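Local structure of bifunctional sugar-1-phosphate nucleotidylyltransferase/acetyltransferase (Sulfolobus tokodaii, 5Z0A) at residues A[3-8]-A[94-99]; A[82-87]-A[166-171]. The protein makes UDP-N-acetylglucosamine and UDP-N-acetylgalactosamine as a homotrimeric bifunctional enzyme, transferring nucleotidyl groups to sugar 1-phosphates in one domain and acetyl groups in the other. The protein carries 1 engineered substitution. All coordinates share one frame; numbering follows the deposited sequence.

Interaction 1. Residues A[3-8]-A[94-99]. Engineered in segment 94-99: Asn97 (natural residue Tyr).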
ATOM      1  N   ALA A   3     -45.758   1.376 -25.420  1.00 33.39           N
ATOM      2  CA  ALA A   3     -44.967   0.619 -24.440  1.00 30.30           C
ATOM      3  C   ALA A   3     -44.912   1.401 -23.137  1.00 28.12           C
ATOM      4  O   ALA A   3     -44.807   2.633 -23.142  1.00 26.47           O
ATOM      5  CB  ALA A   3     -43.585   0.339 -25.015  1.00 29.98           C
ATOM      6  N   PHE A   4     -44.977   0.657 -22.040  1.00 26.19           N
ATOM      7  CA  PHE A   4     -44.804   1.171 -20.727  1.00 27.60           C
ATOM      8  C   PHE A   4     -43.646   0.438 -20.005  1.00 27.72           C
ATOM      9  O   PHE A   4     -43.617  -0.790 -19.918  1.00 24.66           O
ATOM     10  CB  PHE A   4     -46.094   0.979 -19.947  1.00 32.05           C
ATOM     11  CG  PHE A   4     -47.246   1.759 -20.532  1.00 33.69           C
ATOM     12  CD1 PHE A   4     -47.480   3.095 -20.135  1.00 34.98           C
ATOM     13  CD2 PHE A   4     -48.024   1.211 -21.550  1.00 31.61           C
ATOM     14  CE1 PHE A   4     -48.517   3.857 -20.692  1.00 34.46           C
ATOM     15  CE2 PHE A   4     -49.058   1.970 -22.109  1.00 35.52           C
ATOM     16  CZ  PHE A   4     -49.293   3.307 -21.677  1.00 32.83           C
ATOM     17  N   ILE A   5     -42.724   1.228 -19.435  1.00 28.13           N
ATOM     18  CA  ILE A   5     -41.680   0.738 -18.528  1.00 26.48           C
ATOM     19  C   ILE A   5     -42.057   1.043 -17.108  1.00 29.30           C
ATOM     20  O   ILE A   5     -42.208   2.222 -16.730  1.00 27.58           O
ATOM     21  CB  ILE A   5     -40.335   1.418 -18.819  1.00 26.61           C
ATOM     22  CG1 ILE A   5     -39.927   1.110 -20.282  1.00 26.71           C
ATOM     23  CG2 ILE A   5     -39.278   0.941 -17.835  1.00 27.39           C
ATOM     24  CD1 ILE A   5     -38.736   1.890 -20.832  1.00 24.97           C
ATOM     25  N   LEU A   6     -42.192  -0.000 -16.310  1.00 25.81           N
ATOM     26  CA  LEU A   6     -42.569   0.158 -14.918  1.00 28.26           C
ATOM     27  C   LEU A   6     -41.345   0.353 -14.021  1.00 30.29           C
ATOM     28  O   LEU A   6     -40.670  -0.616 -13.661  1.00 29.28           O
ATOM     29  CB  LEU A   6     -43.312  -1.085 -14.467  1.00 26.02           C
ATOM     30  CG  LEU A   6     -44.478  -1.551 -15.357  1.00 28.02           C
ATOM     31  CD1 LEU A   6     -45.187  -2.694 -14.654  1.00 31.07           C
ATOM     32  CD2 LEU A   6     -45.431  -0.413 -15.678  1.00 27.19           C
ATOM     33  N   ALA A   7     -41.122   1.588 -13.602  1.00 26.86           N
ATOM     34  CA  ALA A   7     -39.914   1.971 -12.843  1.00 24.79           C
ATOM     35  C   ALA A   7     -40.268   2.757 -11.604  1.00 27.92           C
ATOM     36  O   ALA A   7     -39.700   3.814 -11.360  1.00 31.04           O
ATOM     37  CB  ALA A   7     -39.053   2.789 -13.773  1.00 23.06           C
ATOM     38  N   ALA A   8     -41.256   2.288 -10.867  1.00 33.15           N
ATOM     39  CA  ALA A   8     -41.847   3.070  -9.768  1.00 36.79           C
ATOM     40  C   ALA A   8     -41.595   2.497  -8.384  1.00 39.09           C
ATOM     41  O   ALA A   8     -42.203   2.945  -7.428  1.00 37.34           O
ATOM     42  CB  ALA A   8     -43.361   3.223  -9.996  1.00 40.42           C
ATOM     43  N   LEU A  94     -47.459  -3.008 -24.775  1.00 32.32           N
ATOM     44  CA  LEU A  94     -46.262  -3.745 -24.285  1.00 31.98           C
ATOM     45  C   LEU A  94     -45.884  -3.183 -22.908  1.00 26.75           C
ATOM     46  O   LEU A  94     -45.818  -1.979 -22.720  1.00 27.88           O
ATOM     47  CB  LEU A  94     -45.117  -3.591 -25.238  1.00 32.11           C
ATOM     48  CG  LEU A  94     -43.844  -4.394 -24.898  1.00 33.65           C
ATOM     49  CD1 LEU A  94     -44.012  -5.883 -25.193  1.00 29.83           C
ATOM     50  CD2 LEU A  94     -42.725  -3.802 -25.732  1.00 37.35           C
ATOM     51  N   ILE A  95     -45.696  -4.062 -21.930  1.00 25.76           N
ATOM     52  CA  ILE A  95     -45.363  -3.664 -20.610  1.00 27.77           C
ATOM     53  C   ILE A  95     -44.065  -4.367 -20.248  1.00 26.93           C
ATOM     54  O   ILE A  95     -43.968  -5.579 -20.364  1.00 25.27           O
ATOM     55  CB  ILE A  95     -46.462  -4.073 -19.646  1.00 31.67           C
ATOM     56  CG1 ILE A  95     -47.766  -3.341 -20.030  1.00 36.27           C
ATOM     57  CG2 ILE A  95     -46.077  -3.742 -18.207  1.00 32.48           C
ATOM     58  CD1 ILE A  95     -48.982  -3.972 -19.388  1.00 39.06           C
ATOM     59  N   ILE A  96     -43.068  -3.618 -19.791  1.00 28.32           N
ATOM     60  CA  ILE A  96     -41.840  -4.251 -19.267  1.00 28.88           C
ATOM     61  C   ILE A  96     -41.453  -3.765 -17.866  1.00 30.32           C
ATOM     62  O   ILE A  96     -41.543  -2.564 -17.568  1.00 29.15           O
ATOM     63  CB  ILE A  96     -40.660  -4.082 -20.248  1.00 36.20           C
ATOM     64  CG1 ILE A  96     -40.232  -2.655 -20.383  1.00 37.19           C
ATOM     65  CG2 ILE A  96     -41.006  -4.583 -21.659  1.00 38.90           C
ATOM     66  CD1 ILE A  96     -38.797  -2.585 -20.843  1.00 44.04           C
ATOM     67  N   ASN A  97     -41.007  -4.673 -17.007  1.00 28.70           N
ATOM     68  CA  ASN A  97     -40.462  -4.249 -15.712  1.00 32.93           C
ATOM     69  C   ASN A  97     -39.166  -3.483 -15.893  1.00 30.71           C
ATOM     70  O   ASN A  97     -38.300  -3.893 -16.685  1.00 26.36           O
ATOM     71  CB  ASN A  97     -40.157  -5.416 -14.806  1.00 34.20           C
ATOM     72  CG  ASN A  97     -41.385  -6.034 -14.237  1.00 40.83           C
ATOM     73  OD1 ASN A  97     -42.479  -5.496 -14.344  1.00 43.82           O
ATOM     74  ND2 ASN A  97     -41.215  -7.197 -13.612  1.00 47.27           N
ATOM     75  N   GLY A  98     -39.038  -2.365 -15.178  1.00 25.86           N
ATOM     76  CA  GLY A  98     -37.881  -1.443 -15.354  1.00 24.80           C
ATOM     77  C   GLY A  98     -36.612  -1.912 -14.669  1.00 24.47           C
ATOM     78  O   GLY A  98     -35.597  -1.288 -14.823  1.00 26.10           O
ATOM     79  N   ASP A  99     -36.660  -3.003 -13.944  1.00 24.27           N
ATOM     80  CA  ASP A  99     -35.458  -3.616 -13.382  1.00 31.98           C
ATOM     81  C   ASP A  99     -34.705  -4.628 -14.325  1.00 28.46           C
ATOM     82  O   ASP A  99     -33.699  -5.146 -13.934  1.00 28.75           O
ATOM     83  CB  ASP A  99     -35.740  -4.219 -11.999  1.00 32.29           C
ATOM     84  CG  ASP A  99     -36.706  -5.324 -12.035  1.00 42.42           C
ATOM     85  OD1 ASP A  99     -37.025  -5.762 -13.149  1.00 44.47           O
ATOM     86  OD2 ASP A  99     -37.174  -5.747 -10.945  1.00 51.95           O
TER

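Interaction 2. Residues A[82-87]-A[166-171]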
ATOM      1  N   ALA A  82     -50.342  -1.533  -9.252  1.00 40.36           N
ATOM      2  CA  ALA A  82     -50.530  -0.113  -8.999  1.00 40.72           C
ATOM      3  C   ALA A  82     -49.874   0.732 -10.086  1.00 40.21           C
ATOM      4  O   ALA A  82     -50.418   1.734 -10.522  1.00 43.56           O
ATOM      5  CB  ALA A  82     -49.952   0.244  -7.634  1.00 42.60           C
ATOM      6  N   ALA A  83     -48.683   0.324 -10.504  1.00 38.56           N
ATOM      7  CA  ALA A  83     -47.982   1.044 -11.578  1.00 40.20           C
ATOM      8  C   ALA A  83     -48.801   1.056 -12.860  1.00 36.82           C
ATOM      9  O   ALA A  83     -48.986   2.129 -13.428  1.00 33.00           O
ATOM     10  CB  ALA A  83     -46.580   0.456 -11.834  1.00 36.03           C
ATOM     11  N   ILE A  84     -49.285  -0.110 -13.335  1.00 42.75           N
ATOM     12  CA  ILE A  84     -50.043  -0.082 -14.611  1.00 46.58           C
ATOM     13  C   ILE A  84     -51.407   0.625 -14.499  1.00 43.18           C
ATOM     14  O   ILE A  84     -51.898   1.083 -15.518  1.00 43.33           O
ATOM     15  CB  ILE A  84     -50.201  -1.394 -15.383  1.00 50.89           C
ATOM     16  CG1 ILE A  84     -50.978  -2.434 -14.608  1.00 55.97           C
ATOM     17  CG2 ILE A  84     -48.869  -1.921 -15.871  1.00 53.19           C
ATOM     18  CD1 ILE A  84     -51.726  -3.291 -15.619  1.00 64.74           C
ATOM     19  N   LEU A  85     -51.946   0.804 -13.295  1.00 40.45           N
ATOM     20  CA  LEU A  85     -53.082   1.707 -13.134  1.00 43.09           C
ATOM     21  C   LEU A  85     -52.855   3.106 -13.681  1.00 43.87           C
ATOM     22  O   LEU A  85     -53.814   3.728 -14.098  1.00 46.17           O
ATOM     23  CB  LEU A  85     -53.533   1.803 -11.681  1.00 42.51           C
ATOM     24  CG  LEU A  85     -54.181   0.546 -11.107  1.00 39.99           C
ATOM     25  CD1 LEU A  85     -54.612   0.856  -9.688  1.00 40.92           C
ATOM     26  CD2 LEU A  85     -55.381   0.061 -11.927  1.00 40.14           C
ATOM     27  N   SER A  86     -51.606   3.584 -13.786  1.00 40.28           N
ATOM     28  CA  SER A  86     -51.359   4.879 -14.443  1.00 40.08           C
ATOM     29  C   SER A  86     -51.005   4.793 -15.929  1.00 44.03           C
ATOM     30  O   SER A  86     -50.607   5.796 -16.521  1.00 45.08           O
ATOM     31  CB  SER A  86     -50.268   5.618 -13.694  1.00 42.22           C
ATOM     32  OG  SER A  86     -50.577   5.665 -12.321  1.00 45.73           O
ATOM     33  N   ALA A  87     -51.095   3.600 -16.527  1.00 46.54           N
ATOM     34  CA  ALA A  87     -50.799   3.398 -17.956  1.00 43.33           C
ATOM     35  C   ALA A  87     -52.082   3.656 -18.714  1.00 48.83           C
ATOM     36  O   ALA A  87     -53.077   3.016 -18.445  1.00 44.79           O
ATOM     37  CB  ALA A  87     -50.322   1.975 -18.218  1.00 41.18           C
ATOM     38  N   ASP A 166     -58.432  -5.409 -21.266  1.00 44.18           N
ATOM     39  CA  ASP A 166     -59.108  -6.307 -20.303  1.00 49.01           C
ATOM     40  C   ASP A 166     -58.370  -6.499 -18.959  1.00 49.79           C
ATOM     41  O   ASP A 166     -58.988  -6.900 -17.956  1.00 47.69           O
ATOM     42  CB  ASP A 166     -59.385  -7.691 -20.925  1.00 52.45           C
ATOM     43  CG  ASP A 166     -60.310  -7.615 -22.144  1.00 57.84           C
ATOM     44  OD1 ASP A 166     -61.417  -7.055 -22.018  1.00 63.83           O
ATOM     45  OD2 ASP A 166     -59.920  -8.054 -23.240  1.00 58.55           O
ATOM     46  N   ILE A 167     -57.054  -6.256 -18.933  1.00 48.80           N
ATOM     47  CA  ILE A 167     -56.293  -6.421 -17.700  1.00 43.44           C
ATOM     48  C   ILE A 167     -56.814  -5.501 -16.590  1.00 41.59           C
ATOM     49  O   ILE A 167     -56.775  -5.865 -15.403  1.00 39.63           O
ATOM     50  CB  ILE A 167     -54.755  -6.213 -17.931  1.00 44.32           C
ATOM     51  CG1 ILE A 167     -53.949  -6.686 -16.712  1.00 43.45           C
ATOM     52  CG2 ILE A 167     -54.420  -4.767 -18.258  1.00 41.46           C
ATOM     53  CD1 ILE A 167     -53.858  -8.184 -16.598  1.00 43.23           C
ATOM     54  N   PHE A 168     -57.281  -4.321 -16.971  1.00 44.79           N
ATOM     55  CA  PHE A 168     -57.821  -3.359 -15.977  1.00 51.23           C
ATOM     56  C   PHE A 168     -59.041  -3.908 -15.256  1.00 48.26           C
ATOM     57  O   PHE A 168     -59.164  -3.753 -14.045  1.00 46.95           O
ATOM     58  CB  PHE A 168     -58.097  -1.990 -16.624  1.00 50.76           C
ATOM     59  CG  PHE A 168     -56.844  -1.287 -17.069  1.00 56.51           C
ATOM     60  CD1 PHE A 168     -55.918  -0.847 -16.117  1.00 56.46           C
ATOM     61  CD2 PHE A 168     -56.549  -1.103 -18.430  1.00 54.70           C
ATOM     62  CE1 PHE A 168     -54.745  -0.225 -16.501  1.00 50.06           C
ATOM     63  CE2 PHE A 168     -55.370  -0.471 -18.823  1.00 51.19           C
ATOM     64  CZ  PHE A 168     -54.470  -0.034 -17.851  1.00 55.19           C
ATOM     65  N   THR A 169     -59.899  -4.609 -16.002  1.00 54.13           N
ATOM     66  CA  THR A 169     -61.054  -5.323 -15.422  1.00 53.55           C
ATOM     67  C   THR A 169     -60.605  -6.321 -14.351  1.00 47.92           C
ATOM     68  O   THR A 169     -61.251  -6.442 -13.306  1.00 43.48           O
ATOM     69  CB  THR A 169     -61.873  -6.083 -16.516  1.00 58.30           C
ATOM     70  OG1 THR A 169     -62.320  -5.168 -17.522  1.00 53.34           O
ATOM     71  CG2 THR A 169     -63.097  -6.824 -15.917  1.00 63.84           C
ATOM     72  N   TYR A 170     -59.531  -7.067 -14.639  1.00 45.38           N
ATOM     73  CA  TYR A 170     -59.056  -8.086 -13.695  1.00 41.56           C
ATOM     74  C   TYR A 170     -58.339  -7.426 -12.543  1.00 47.86           C
ATOM     75  O   TYR A 170     -58.407  -7.909 -11.408  1.00 46.84           O
ATOM     76  CB  TYR A 170     -58.182  -9.127 -14.377  1.00 45.30           C
ATOM     77  CG  TYR A 170     -58.961  -9.952 -15.355  1.00 47.41           C
ATOM     78  CD1 TYR A 170     -58.864  -9.713 -16.731  1.00 50.97           C
ATOM     79  CD2 TYR A 170     -59.847 -10.922 -14.911  1.00 49.35           C
ATOM     80  CE1 TYR A 170     -59.610 -10.450 -17.654  1.00 55.60           C
ATOM     81  CE2 TYR A 170     -60.615 -11.650 -15.812  1.00 58.02           C
ATOM     82  CZ  TYR A 170     -60.501 -11.411 -17.189  1.00 57.01           C
ATOM     83  OH  TYR A 170     -61.242 -12.158 -18.084  1.00 59.14           O
ATOM     84  N   LEU A 171     -57.670  -6.310 -12.822  1.00 50.82           N
ATOM     85  CA  LEU A 171     -57.016  -5.542 -11.771  1.00 52.85           C
ATOM     86  C   LEU A 171     -58.015  -5.002 -10.734  1.00 51.46           C
ATOM     87  O   LEU A 171     -57.779  -5.106  -9.538  1.00 45.97           O
ATOM     88  CB  LEU A 171     -56.213  -4.388 -12.355  1.00 51.07           C
ATOM     89  CG  LEU A 171     -54.731  -4.779 -12.554  1.00 50.08           C
ATOM     90  CD1 LEU A 171     -54.029  -3.705 -13.322  1.00 52.02           C
ATOM     91  CD2 LEU A 171     -53.986  -5.001 -11.260  1.00 47.38           C
TER

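Interaction 1. Residues A[3-8]-A[94-99]
Phe4 N donates to Leu94 O at 2.8 Å, the first of four backbone bonds that join strand 3-7 to strand 94-97, which runs the same way at 18° to it. Phe4 O then accepts from Ile96 N, and Leu6 N returns to Ile96 O, each at 2.9 Å. A fourth bond, Gly98 N to Leu6 O at 2.8 Å, carries the ladder past the end of the second strand; here the N-H comes from 45° above the carbonyl plane, as the chain turns away. A side chain on Gly98 would run into that same Leu6 O, so glycine suits the turn. These are central strands of the mixed sheet of the GT-A-like nucleotidylyltransferase domain, and strand 3-7 leads straight into the triphosphate-binding loop that begins with Ala8.

Apolar packing fills both faces of the sheet. Ile5 and Ile96 lie side by side on the face that helix 33-43 covers, their CG1 atoms 3.8 Å apart; Ile96 places its CG1 between its backbone N and carbonyl carbon (chi1 67°), which brings this branch beside its neighbour. Isoleucine suits these positions because branching at CB favours the extended backbone and gives a broad apolar surface. On the face with Phe4, Leu6 CD1 rests on Ile95 CG2 at 3.8 Å, and the same methyl meets Asn97 OD1 at 3.9 Å. Asn97 is engineered, replacing a natural tyrosine, and its buried OD1 has no hydrogen-bonding partner in the model.

Interaction 2. Residues A[82-87]-A[166-171]
Ile84 O is met from two directions: Ala87 N bonds to it at 2.8 Å, closing a type I turn, while the rim of Phe168 approaches with CE1 only 3.3 Å away. The oxygen lies in the plane of the ring, facing the weakly positive C-H edge, so an aromatic side chain can sit beside a carbonyl where an aliphatic one would offer less polar hydrogens. A second carbonyl, Ala87 O, stands 3.4 Å from Phe168 CZ, obliquely to the ring.

The turn starts from Ile84 of helix 80-84, which packs against the central sheet of the nucleotidylyltransferase domain; helix 166-173, which comes after strand 155-164 in the chain, packs against it through Ile167, Phe168 and Leu171, and helix 184-194 adds Leu184 and Ala187 to the same apolar layer. Ile84 reaches into this layer: its chi1 of 63° turns the CG1 branch, with CD1 at its end, to the side of helix 166-173. There CD1 presses on Leu171 CD1 at 3.3 Å, tighter than usual van der Waals contact. The Ile84 and Ile167 side chains cross at about a right angle, with Ile84 CD1 4.0 Å from Ile167 CG2. With an alanine at Phe168, Ile84 O and Ala87 O would probably lose their aromatic neighbour and a gap would open beside Leu85. That leucine, more exposed, lays CD2 against Phe168 CD1 at 4.3 Å.

Interaction 2 lies directly on interaction 1, their centres about 13 Å apart. The sheet face bearing Phe4, Leu6 and Ile95 is the floor on which segment 82-87 rests: Phe4 CE1 meets Ala87 CA at 3.6 Å, and Leu6 CD2 meets Ile84 CG2 at 3.8 Å. Ile84 therefore bridges the layers, one branch on the sheet and the other on helix 166-173. Helix 80-84 and strand 92-97 are consecutive elements, and together they border the sugar-phosphate site: the side chains of Thr80 and the engineered Asn97 lie about 4 Å apart, with Asn157 about 6 Å from Asn97. Interaction 2 also nears the nucleotide site, the side chain of Leu85 lying about 7 Å from that of Gln73, which binds the nucleoside triphosphate.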